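Local coordinates for CcbJ (Streptomyces caelestis, PDB 4HGZ), which probably transfers a methyl group from S-adenosyl-L-methionine to a nitrogen atom of its substrate, at residues P95-D98 with K99-K103; E148-D151 with C152-A156; K200-L204 with A205-S209; E249-D253 with F254-R258. All coordinates share one frame; numbering follows the deposited sequence.

In the fold
The four contacts lie in sequence along the chain and none touches another. Contacts 1 and 2 each run along a single helix of the methyltransferase domain, their centres about 26 Å apart. Both border the cofactor site: the side chain of Leu97 lies about 4 Å from that of Glu91, and Gln155 about 4 Å from Phe120, two residues seen to bind S-adenosyl-L-homocysteine. Contact 4, at the end of strand 245-251, brings Phe254 within about 6 Å of the cofactor-binding Arg75. Contact 3 closes a hairpin of the separate antiparallel sheet, away from these sites; its nearest atoms are about 7 Å from contact 2, against about 16 Å from contact 1.

Contact 1 of 4, residues P95-D98 with K99-K103; sequences PMLD and KLREK
Asp98 and Arg101 meet across less than one turn of helix 94-106, where OD1 of Asp98 lies 3.5 Å from NH1 of Arg101 in a salt bridge. The carboxylate oxygen comes to the edge of the guanidinium, near its plane; the flat groups are 39° apart, and the nearest approach is a single, rather long oxygen-nitrogen pair. Leu97 supplies the other contact of this group: its CD2 sits 3.9 Å above the guanidinium plane, displaced toward the rim nearest NH2.

The backbone polar groups are satisfied in the regular i to i+4 pattern. Lys99 N donates to Pro95 O, Leu100 N to Met96 O at 3.0 Å, Arg101 N to Leu97 O and Glu102 N to Asp98 O, so all four carbonyls of residues 95-98 have a partner. At the other end Lys103 N reaches Lys99 O. The ammonium of Lys103 turns out of the helix and is satisfied by the carbonyl of Thr73, while Met96 N has a weak bond from its backbone to Ser93 OG.

Leu97 places CG opposite its own backbone N (chi1 -168°), which carries CD1 to 4.0 Å from CD2 of Leu100. This buried leucine pair forms the inner side of the helix in the beta-alpha-beta unit of strand 87-91, helix 94-106 and strand 113-117. Leu97, Leu100 and Arg101 all pack on Pro115, Leu97 also on Leu117, and Leu100 continues onto Val71 and onto Phe78 of helix 77-82.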
loop_
_atom_site.group_PDB
_atom_site.type_symbol
_atom_site.label_atom_id
_atom_site.label_comp_id
_atom_site.label_asym_id
_atom_site.label_seq_id
_atom_site.Cartn_x
_atom_site.Cartn_y
_atom_site.Cartn_z
ATOM N N PRO C 95 32.048 -26.009 8.463
ATOM C CA PRO C 95 31.374 -26.908 7.527
ATOM C C PRO C 95 31.434 -26.394 6.086
ATOM O O PRO C 95 31.665 -27.172 5.159
ATOM C CB PRO C 95 29.922 -26.938 8.032
ATOM C CG PRO C 95 29.827 -25.881 9.110
ATOM C CD PRO C 95 31.208 -25.686 9.630
ATOM N N MET C 96 31.234 -25.094 5.900
ATOM C CA MET C 96 31.361 -24.494 4.581
ATOM C C MET C 96 32.793 -24.521 4.048
ATOM O O MET C 96 33.020 -24.877 2.897
ATOM C CB MET C 96 30.831 -23.061 4.583
ATOM C CG MET C 96 29.343 -22.957 4.308
ATOM S SD MET C 96 28.795 -21.249 4.219
ATOM C CE MET C 96 27.104 -21.473 3.667
ATOM N N LEU C 97 33.761 -24.138 4.875
ATOM C CA LEU C 97 35.145 -24.155 4.429
ATOM C C LEU C 97 35.585 -25.576 4.088
ATOM O O LEU C 97 36.299 -25.801 3.111
ATOM C CB LEU C 97 36.066 -23.561 5.485
ATOM C CG LEU C 97 37.477 -23.291 4.977
ATOM C CD1 LEU C 97 37.441 -22.168 3.977
ATOM C CD2 LEU C 97 38.394 -22.948 6.122
ATOM N N ASP C 98 35.161 -26.538 4.898
ATOM C CA ASP C 98 35.488 -27.922 4.620
ATOM C C ASP C 98 35.048 -28.272 3.201
ATOM O O ASP C 98 35.798 -28.885 2.444
ATOM C CB ASP C 98 34.854 -28.857 5.654
ATOM C CG ASP C 98 35.645 -28.907 6.960
ATOM O OD1 ASP C 98 36.810 -28.458 6.964
ATOM O OD2 ASP C 98 35.109 -29.401 7.979
ATOM N N LYS C 99 33.838 -27.860 2.836
ATOM C CA LYS C 99 33.308 -28.149 1.510
ATOM C C LYS C 99 34.106 -27.471 0.407
ATOM O O LYS C 99 34.422 -28.081 -0.604
ATOM C CB LYS C 99 31.844 -27.744 1.404
ATOM C CG LYS C 99 30.890 -28.892 1.586
ATOM C CD LYS C 99 29.697 -28.744 0.667
ATOM C CE LYS C 99 29.162 -30.108 0.249
ATOM N NZ LYS C 99 28.283 -30.014 -0.952
ATOM N N LEU C 100 34.426 -26.200 0.597
ATOM C CA LEU C 100 35.271 -25.517 -0.353
ATOM C C LEU C 100 36.556 -26.318 -0.590
ATOM O O LEU C 100 37.010 -26.448 -1.721
ATOM C CB LEU C 100 35.588 -24.101 0.123
ATOM C CG LEU C 100 36.598 -23.362 -0.752
ATOM C CD1 LEU C 100 35.939 -22.945 -2.027
ATOM C CD2 LEU C 100 37.160 -22.147 -0.056
ATOM N N ARG C 101 37.133 -26.865 0.475
ATOM C CA ARG C 101 38.368 -27.638 0.368
ATOM C C ARG C 101 38.169 -28.901 -0.445
ATOM O O ARG C 101 39.017 -29.283 -1.247
ATOM C CB ARG C 101 38.875 -28.025 1.749
ATOM C CG ARG C 101 39.542 -26.909 2.513
ATOM C CD ARG C 101 40.580 -27.488 3.440
ATOM N NE ARG C 101 41.177 -26.485 4.308
ATOM C CZ ARG C 101 40.892 -26.377 5.595
ATOM N NH1 ARG C 101 40.018 -27.207 6.139
ATOM N NH2 ARG C 101 41.478 -25.446 6.331
ATOM N N GLU C 102 37.041 -29.556 -0.218
ATOM C CA GLU C 102 36.709 -30.783 -0.917
ATOM C C GLU C 102 36.565 -30.504 -2.413
ATOM O O GLU C 102 37.219 -31.134 -3.239
ATOM C CB GLU C 102 35.409 -31.342 -0.347
ATOM C CG GLU C 102 35.137 -32.799 -0.654
ATOM C CD GLU C 102 33.893 -33.312 0.061
ATOM O OE1 GLU C 102 33.303 -32.548 0.861
ATOM O OE2 GLU C 102 33.506 -34.478 -0.178
ATOM N N LYS C 103 35.710 -29.548 -2.749
ATOM C CA LYS C 103 35.502 -29.144 -4.138
ATOM C C LYS C 103 36.802 -28.699 -4.803
ATOM O O LYS C 103 37.057 -29.017 -5.967
ATOM C CB LYS C 103 34.447 -28.040 -4.218
ATOM C CG LYS C 103 33.032 -28.548 -3.975
ATOM C CD LYS C 103 32.072 -27.434 -3.582
ATOM C CE LYS C 103 31.947 -26.385 -4.667
ATOM N NZ LYS C 103 30.856 -25.416 -4.363
#

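Contact 2 of 4, residues E148-D151 with C152-A156; sequences EQID and CMRQA
The guanidinium of Arg154 has the methyl CG2 of Ile150 over one face and OD1 of Asp151 at its edge, near the plane. All three residues belong to helix 146-159 of the methyltransferase domain, and the pairs are the i to i+4 and i to i+3 neighbours of one helical surface. The Ile150 methyl approaches NH2 to 4.1 Å, a light contact. The same nitrogen makes the polar one: NH2 of Arg154 lies 3.1 Å from OD1 of Asp151, a salt bridge whose hydrogen bond is weak, bent to 134° at the hydrogen. Asp151 and Arg154 run alongside each other in the same direction, with carboxylate and guanidinium planes 44° apart. The arginine can fold back toward the acid because its chain bends at chi3 (44°).

Beneath the side chains, Cys152 N, Met153 N, Arg154 N and Gln155 N bond to the carbonyls of Glu148, Gln149, Ile150 and Asp151. The buried flank faces helix 233-242, with Ile150 on Met239 and Val242, and strand 164-171, where Met153 and Ala156 meet Phe166; Ile150 also packs on Leu238 of the second subunit. The two glutamine amides point elsewhere, Gln149 NE2 to Arg229 O and Gln155 NE2 to the carbonyl of the cofactor-binding Phe120. Among the backbone bonds, Met153 N lies 2.9 Å from the carbonyl oxygen of Gln149.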
loop_
_atom_site.group_PDB
_atom_site.type_symbol
_atom_site.label_atom_id
_atom_site.label_comp_id
_atom_site.label_asym_id
_atom_site.label_seq_id
_atom_site.Cartn_x
_atom_site.Cartn_y
_atom_site.Cartn_z
ATOM N N GLU C 148 32.058 -2.087 13.523
ATOM C CA GLU C 148 32.659 -3.320 13.037
ATOM C C GLU C 148 32.877 -3.227 11.534
ATOM O O GLU C 148 33.895 -3.694 11.024
ATOM C CB GLU C 148 31.809 -4.549 13.377
ATOM C CG GLU C 148 31.740 -4.907 14.857
ATOM C CD GLU C 148 30.554 -4.238 15.572
ATOM O OE1 GLU C 148 30.350 -3.003 15.430
ATOM O OE2 GLU C 148 29.818 -4.956 16.285
ATOM N N GLN C 149 31.928 -2.606 10.832
ATOM C CA GLN C 149 32.011 -2.515 9.372
ATOM C C GLN C 149 33.124 -1.571 8.938
ATOM O O GLN C 149 33.932 -1.896 8.066
ATOM C CB GLN C 149 30.660 -2.125 8.765
ATOM C CG GLN C 149 29.632 -3.247 8.900
ATOM C CD GLN C 149 28.218 -2.830 8.550
ATOM O OE1 GLN C 149 27.916 -1.643 8.358
ATOM N NE2 GLN C 149 27.337 -3.811 8.469
ATOM N N ILE C 150 33.182 -0.405 9.563
ATOM C CA ILE C 150 34.322 0.472 9.369
ATOM C C ILE C 150 35.649 -0.272 9.613
ATOM O O ILE C 150 36.528 -0.280 8.756
ATOM C CB ILE C 150 34.226 1.688 10.280
ATOM C CG1 ILE C 150 32.985 2.503 9.916
ATOM C CG2 ILE C 150 35.493 2.520 10.191
ATOM C CD1 ILE C 150 32.824 3.759 10.739
ATOM N N ASP C 151 35.784 -0.921 10.767
ATOM C CA ASP C 151 37.008 -1.674 11.060
ATOM C C ASP C 151 37.323 -2.630 9.926
ATOM O O ASP C 151 38.464 -2.722 9.478
ATOM C CB ASP C 151 36.883 -2.463 12.359
ATOM C CG ASP C 151 36.869 -1.571 13.582
ATOM O OD1 ASP C 151 37.094 -0.355 13.426
ATOM O OD2 ASP C 151 36.640 -2.085 14.703
ATOM N N CYS C 152 36.308 -3.350 9.461
ATOM C CA CYS C 152 36.520 -4.309 8.400
ATOM C C CYS C 152 37.051 -3.612 7.146
ATOM O O CYS C 152 38.052 -4.040 6.550
ATOM C CB CYS C 152 35.234 -5.054 8.089
ATOM S SG CYS C 152 35.398 -6.213 6.725
ATOM N N MET C 153 36.396 -2.527 6.751
ATOM C CA MET C 153 36.846 -1.789 5.574
ATOM C C MET C 153 38.304 -1.401 5.746
ATOM O O MET C 153 39.097 -1.477 4.799
ATOM C CB MET C 153 35.974 -0.547 5.332
ATOM C CG MET C 153 34.473 -0.866 5.240
ATOM S SD MET C 153 33.431 0.568 4.915
ATOM C CE MET C 153 33.503 0.568 3.135
ATOM N N ARG C 154 38.660 -1.015 6.970
ATOM C CA ARG C 154 40.020 -0.589 7.265
ATOM C C ARG C 154 41.050 -1.718 7.150
ATOM O O ARG C 154 42.102 -1.529 6.549
ATOM C CB ARG C 154 40.095 0.104 8.621
ATOM C CG ARG C 154 41.494 0.585 8.996
ATOM C CD ARG C 154 41.423 1.731 10.007
ATOM N NE ARG C 154 40.448 1.469 11.068
ATOM C CZ ARG C 154 39.621 2.383 11.573
ATOM N NH1 ARG C 154 39.629 3.633 11.114
ATOM N NH2 ARG C 154 38.772 2.044 12.535
ATOM N N GLN C 155 40.753 -2.893 7.696
ATOM C CA GLN C 155 41.668 -4.024 7.531
ATOM C C GLN C 155 41.868 -4.329 6.062
ATOM O O GLN C 155 42.961 -4.697 5.633
ATOM C CB GLN C 155 41.130 -5.281 8.190
ATOM C CG GLN C 155 40.872 -5.194 9.667
ATOM C CD GLN C 155 40.312 -6.495 10.187
ATOM O OE1 GLN C 155 39.273 -6.522 10.846
ATOM N NE2 GLN C 155 40.981 -7.591 9.861
ATOM N N ALA C 156 40.794 -4.190 5.290
ATOM C CA ALA C 156 40.860 -4.474 3.867
ATOM C C ALA C 156 41.732 -3.444 3.181
ATOM O O ALA C 156 42.498 -3.777 2.278
ATOM C CB ALA C 156 39.475 -4.493 3.256
#

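Contact 3 of 4, residues K200-L204 with A205-S209; sequences KHDPL and AQTLS
The beta hairpin of strands 193-202 and 207-216 closes here, in the four-stranded antiparallel sheet, with a G1 beta bulge in which Gln206 and Thr207 both face Asp202. Gln206 takes up the left-handed helical backbone conformation (phi 59°, psi 45°) characteristic of the first bulge position. Thr207 N donates to Asp202 O at 3.1 Å, Gln206 N gives the same oxygen a weak bond, and Asp202 N returns one to Thr207 O. Farther along, Lys200 and Ser209 form a hydrogen-bonded pair.

Asp202 holds the turn with its side chain. Its OD1 accepts from Ala205 N at 2.9 Å, the donor standing well above the carboxylate plane, and more weakly from Leu204 N.

On the face away from Lys200, Asp202, Thr207 and Ser209, His201 meets Leu208 in a non-hydrogen-bonded pair, CB of His201 3.7 Å from CD2 of Leu208. The ring nitrogens are engaged beyond the hairpin, NE2 with Tyr230 OH and ND1 with Ala179 O. Two other subunits touch the hairpin: Lys200 NZ forms a salt bridge with Glu188 of the third subunit, and Leu204 packs on Phe259 of the second. At the ring edge, CD2 of His201 lies 3.3 Å from the carbonyl oxygen of Thr207.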
loop_
_atom_site.group_PDB
_atom_site.type_symbol
_atom_site.label_atom_id
_atom_site.label_comp_id
_atom_site.label_asym_id
_atom_site.label_seq_id
_atom_site.Cartn_x
_atom_site.Cartn_y
_atom_site.Cartn_z
ATOM N N LYS C 200 12.281 -9.668 10.390
ATOM C CA LYS C 200 12.054 -8.537 11.301
ATOM C C LYS C 200 12.978 -7.406 10.903
ATOM O O LYS C 200 14.185 -7.590 10.808
ATOM C CB LYS C 200 12.310 -8.923 12.753
ATOM C CG LYS C 200 11.279 -9.861 13.334
ATOM C CD LYS C 200 11.726 -10.407 14.682
ATOM C CE LYS C 200 11.843 -9.315 15.719
ATOM N NZ LYS C 200 12.161 -9.883 17.052
ATOM N N HIS C 201 12.405 -6.243 10.634
ATOM C CA HIS C 201 13.191 -5.120 10.169
ATOM C C HIS C 201 13.057 -3.982 11.145
ATOM O O HIS C 201 11.953 -3.612 11.523
ATOM C CB HIS C 201 12.731 -4.684 8.779
ATOM C CG HIS C 201 13.412 -3.452 8.266
ATOM N ND1 HIS C 201 12.726 -2.413 7.676
ATOM C CD2 HIS C 201 14.719 -3.092 8.256
ATOM C CE1 HIS C 201 13.579 -1.467 7.323
ATOM N NE2 HIS C 201 14.795 -1.851 7.669
ATOM N N ASP C 202 14.192 -3.438 11.563
ATOM C CA ASP C 202 14.203 -2.256 12.398
ATOM C C ASP C 202 14.936 -1.159 11.646
ATOM O O ASP C 202 16.164 -1.149 11.576
ATOM C CB ASP C 202 14.868 -2.551 13.742
ATOM C CG ASP C 202 15.039 -1.308 14.598
ATOM O OD1 ASP C 202 15.070 -0.184 14.049
ATOM O OD2 ASP C 202 15.149 -1.465 15.828
ATOM N N PRO C 203 14.173 -0.225 11.078
ATOM C CA PRO C 203 14.698 0.807 10.205
ATOM C C PRO C 203 15.538 1.829 10.973
ATOM O O PRO C 203 16.298 2.586 10.369
ATOM C CB PRO C 203 13.426 1.461 9.655
ATOM C CG PRO C 203 12.454 1.349 10.775
ATOM C CD PRO C 203 12.756 0.004 11.415
ATOM N N LEU C 204 15.403 1.855 12.293
ATOM C CA LEU C 204 16.221 2.756 13.116
ATOM C C LEU C 204 17.622 2.179 13.335
ATOM O O LEU C 204 18.612 2.826 13.027
ATOM C CB LEU C 204 15.536 3.052 14.450
ATOM C CG LEU C 204 16.194 4.140 15.291
ATOM C CD1 LEU C 204 16.665 5.272 14.402
ATOM C CD2 LEU C 204 15.244 4.658 16.349
ATOM N N ALA C 205 17.704 0.950 13.836
ATOM C CA ALA C 205 18.998 0.278 13.982
ATOM C C ALA C 205 19.548 -0.189 12.640
ATOM O O ALA C 205 20.705 -0.577 12.550
ATOM C CB ALA C 205 18.876 -0.898 14.913
ATOM N N GLN C 206 18.701 -0.164 11.612
ATOM C CA GLN C 206 19.051 -0.651 10.284
ATOM C C GLN C 206 19.458 -2.121 10.282
ATOM O O GLN C 206 20.431 -2.521 9.646
ATOM C CB GLN C 206 20.123 0.236 9.658
ATOM C CG GLN C 206 19.663 1.684 9.577
ATOM C CD GLN C 206 20.723 2.620 9.033
ATOM O OE1 GLN C 206 20.605 3.835 9.166
ATOM N NE2 GLN C 206 21.769 2.062 8.422
ATOM N N THR C 207 18.685 -2.931 10.986
ATOM C CA THR C 207 18.948 -4.356 11.023
ATOM C C THR C 207 17.863 -5.148 10.337
ATOM O O THR C 207 16.706 -4.722 10.274
ATOM C CB THR C 207 19.022 -4.872 12.466
ATOM O OG1 THR C 207 17.836 -4.479 13.172
ATOM C CG2 THR C 207 20.231 -4.300 13.164
ATOM N N LEU C 208 18.253 -6.317 9.840
ATOM C CA LEU C 208 17.310 -7.345 9.423
ATOM C C LEU C 208 17.661 -8.636 10.142
ATOM O O LEU C 208 18.829 -9.033 10.215
ATOM C CB LEU C 208 17.391 -7.586 7.925
ATOM C CG LEU C 208 16.822 -6.509 7.033
ATOM C CD1 LEU C 208 17.445 -6.660 5.661
ATOM C CD2 LEU C 208 15.296 -6.638 6.988
ATOM N N SER C 209 16.640 -9.283 10.676
ATOM C CA SER C 209 16.794 -10.581 11.285
ATOM C C SER C 209 15.719 -11.480 10.671
ATOM O O SER C 209 14.526 -11.191 10.750
ATOM C CB SER C 209 16.628 -10.471 12.795
ATOM O OG SER C 209 16.601 -11.754 13.391
#

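Contact 4 of 4, residues E249-D253 with F254-R258; sequences ERHAD and FERRR. With SO4 (sulfate ion), chain T; SO4 (sulfate ion), chain S.
Asp253 sets CG between its backbone N and carbonyl carbon (chi1 71°), turning the carboxylate over the type I turn Asp253-Arg256, while Arg257 extends from CG to NE to meet it. OD1 of Asp253 accepts Glu255 N at 3.0 Å and Arg257 N at 3.3 Å, from opposite faces of the carboxylate. OD2 receives NH1 of Arg257 at 2.9 Å on its syn side, in the guanidinium plane, although the two flat groups stand 76° apart. NH1 also reaches Glu255 OE2 at 3.2 Å. The turn closes through Arg256 N to Asp253 O, and Ala252 N bonds to Arg257 O.

CG of Arg256 sits over a face of the ring of His251, the last residue of strand 245-251, in a CH-pi contact 4.0 Å from the centroid. NE2 of His251 bonds in the ring plane to OE1 of Glu249.

The NE and NH2 side of the guanidinium binds a sulfate, probably from the crystallisation liquor: NH2 of Arg257 bonds to its O3 and NE to O4. A second sulfate takes a weak bond from Arg258 N. The positive charge of Arg257 is probably balanced by both carboxylates and the sulfate, where Arg257 packs on Arg258 of the fourth subunit.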
loop_
_atom_site.group_PDB
_atom_site.type_symbol
_atom_site.label_atom_id
_atom_site.label_comp_id
_atom_site.label_asym_id
_atom_site.label_seq_id
_atom_site.Cartn_x
_atom_site.Cartn_y
_atom_site.Cartn_z
ATOM N N GLU C 249 33.727 3.974 -8.099
ATOM C CA GLU C 249 32.594 3.687 -8.972
ATOM C C GLU C 249 31.512 2.871 -8.288
ATOM O O GLU C 249 31.786 2.095 -7.371
ATOM C CB GLU C 249 33.056 2.996 -10.254
ATOM C CG GLU C 249 33.834 1.715 -10.035
ATOM C CD GLU C 249 34.510 1.208 -11.303
ATOM O OE1 GLU C 249 34.169 0.097 -11.764
ATOM O OE2 GLU C 249 35.386 1.919 -11.835
ATOM N N ARG C 250 30.277 3.065 -8.737
ATOM C CA ARG C 250 29.150 2.313 -8.219
ATOM C C ARG C 250 28.250 1.862 -9.355
ATOM O O ARG C 250 27.874 2.661 -10.211
ATOM C CB ARG C 250 28.334 3.146 -7.236
ATOM C CG ARG C 250 27.756 2.293 -6.135
ATOM C CD ARG C 250 26.657 2.969 -5.370
ATOM N NE ARG C 250 27.105 4.181 -4.704
ATOM C CZ ARG C 250 27.831 4.199 -3.595
ATOM N NH1 ARG C 250 28.214 3.070 -3.029
ATOM N NH2 ARG C 250 28.185 5.358 -3.062
ATOM N N HIS C 251 27.902 0.581 -9.355
ATOM C CA HIS C 251 26.964 0.035 -10.329
ATOM C C HIS C 251 25.814 -0.650 -9.598
ATOM O O HIS C 251 25.817 -0.757 -8.370
ATOM C CB HIS C 251 27.660 -0.983 -11.236
ATOM C CG HIS C 251 29.030 -0.575 -11.662
ATOM N ND1 HIS C 251 29.273 0.092 -12.842
ATOM C CD2 HIS C 251 30.236 -0.751 -11.073
ATOM C CE1 HIS C 251 30.569 0.319 -12.962
ATOM N NE2 HIS C 251 31.176 -0.184 -11.901
ATOM N N ALA C 252 24.842 -1.126 -10.360
ATOM C CA ALA C 252 23.706 -1.833 -9.798
ATOM C C ALA C 252 24.050 -3.293 -9.610
ATOM O O ALA C 252 23.380 -4.008 -8.875
ATOM C CB ALA C 252 22.499 -1.710 -10.731
ATOM N N ASP C 253 25.083 -3.745 -10.301
ATOM C CA ASP C 253 25.347 -5.168 -10.371
ATOM C C ASP C 253 26.683 -5.415 -11.067
ATOM O O ASP C 253 27.321 -4.475 -11.538
ATOM C CB ASP C 253 24.214 -5.856 -11.113
ATOM C CG ASP C 253 24.217 -5.536 -12.597
ATOM O OD1 ASP C 253 25.190 -4.902 -13.068
ATOM O OD2 ASP C 253 23.250 -5.924 -13.288
ATOM N N PHE C 254 27.113 -6.668 -11.144
ATOM C CA PHE C 254 28.473 -6.911 -11.629
ATOM C C PHE C 254 28.665 -6.724 -13.127
ATOM O O PHE C 254 29.781 -6.838 -13.622
ATOM C CB PHE C 254 29.003 -8.276 -11.182
ATOM C CG PHE C 254 29.401 -8.317 -9.742
ATOM C CD1 PHE C 254 30.412 -7.495 -9.269
ATOM C CD2 PHE C 254 28.749 -9.157 -8.853
ATOM C CE1 PHE C 254 30.776 -7.521 -7.928
ATOM C CE2 PHE C 254 29.105 -9.185 -7.518
ATOM C CZ PHE C 254 30.125 -8.371 -7.056
ATOM N N GLU C 255 27.589 -6.453 -13.857
ATOM C CA GLU C 255 27.733 -6.205 -15.291
ATOM C C GLU C 255 27.722 -4.706 -15.568
ATOM O O GLU C 255 27.635 -4.273 -16.703
ATOM C CB GLU C 255 26.658 -6.924 -16.101
ATOM C CG GLU C 255 26.489 -8.398 -15.746
ATOM C CD GLU C 255 25.640 -9.142 -16.759
ATOM O OE1 GLU C 255 26.103 -9.312 -17.905
ATOM O OE2 GLU C 255 24.511 -9.557 -16.418
ATOM N N ARG C 256 27.811 -3.913 -14.512
ATOM C CA ARG C 256 28.038 -2.485 -14.677
ATOM C C ARG C 256 26.817 -1.705 -15.152
ATOM O O ARG C 256 26.951 -0.616 -15.712
ATOM C CB ARG C 256 29.221 -2.244 -15.618
ATOM C CG ARG C 256 30.512 -2.827 -15.087
ATOM C CD ARG C 256 31.739 -2.334 -15.829
ATOM N NE ARG C 256 32.947 -2.722 -15.095
ATOM C CZ ARG C 256 33.440 -3.964 -15.059
ATOM N NH1 ARG C 256 32.829 -4.956 -15.720
ATOM N NH2 ARG C 256 34.544 -4.222 -14.359
ATOM N N ARG C 257 25.629 -2.245 -14.910
ATOM C CA ARG C 257 24.418 -1.517 -15.239
ATOM C C ARG C 257 24.330 -0.286 -14.369
ATOM O O ARG C 257 24.836 -0.282 -13.249
ATOM C CB ARG C 257 23.186 -2.387 -15.028
ATOM C CG ARG C 257 23.152 -3.572 -15.928
ATOM C CD ARG C 257 21.854 -4.294 -15.816
ATOM N NE ARG C 257 21.696 -5.174 -16.963
ATOM C CZ ARG C 257 22.087 -6.437 -16.986
ATOM N NH1 ARG C 257 22.649 -6.975 -15.915
ATOM N NH2 ARG C 257 21.907 -7.156 -18.080
ATOM N N ARG C 258 23.680 0.752 -14.888
ATOM C CA ARG C 258 23.510 2.001 -14.163
ATOM C C ARG C 258 22.831 1.788 -12.799
ATOM O O ARG C 258 21.813 1.118 -12.694
ATOM C CB ARG C 258 22.704 2.987 -15.009
ATOM C CG ARG C 258 23.052 4.451 -14.777
ATOM C CD ARG C 258 21.974 5.382 -15.321
ATOM N NE ARG C 258 20.892 5.569 -14.356
ATOM C CZ ARG C 258 19.776 6.249 -14.600
ATOM N NH1 ARG C 258 19.585 6.808 -15.787
ATOM N NH2 ARG C 258 18.848 6.368 -13.657
HETATM S S SO4 T . 20.509 -4.898 -20.474
HETATM O O1 SO4 T . 20.410 -4.570 -21.893
HETATM O O2 SO4 T . 19.230 -4.624 -19.825
HETATM O O3 SO4 T . 20.872 -6.311 -20.330
HETATM O O4 SO4 T . 21.526 -4.064 -19.843
HETATM S S SO4 S . 22.340 0.834 -18.415
HETATM O O1 SO4 S . 21.972 0.637 -19.815
HETATM O O2 SO4 S . 21.983 2.193 -18.011
HETATM O O3 SO4 S . 21.614 -0.128 -17.577
HETATM O O4 SO4 S . 23.783 0.660 -18.285
#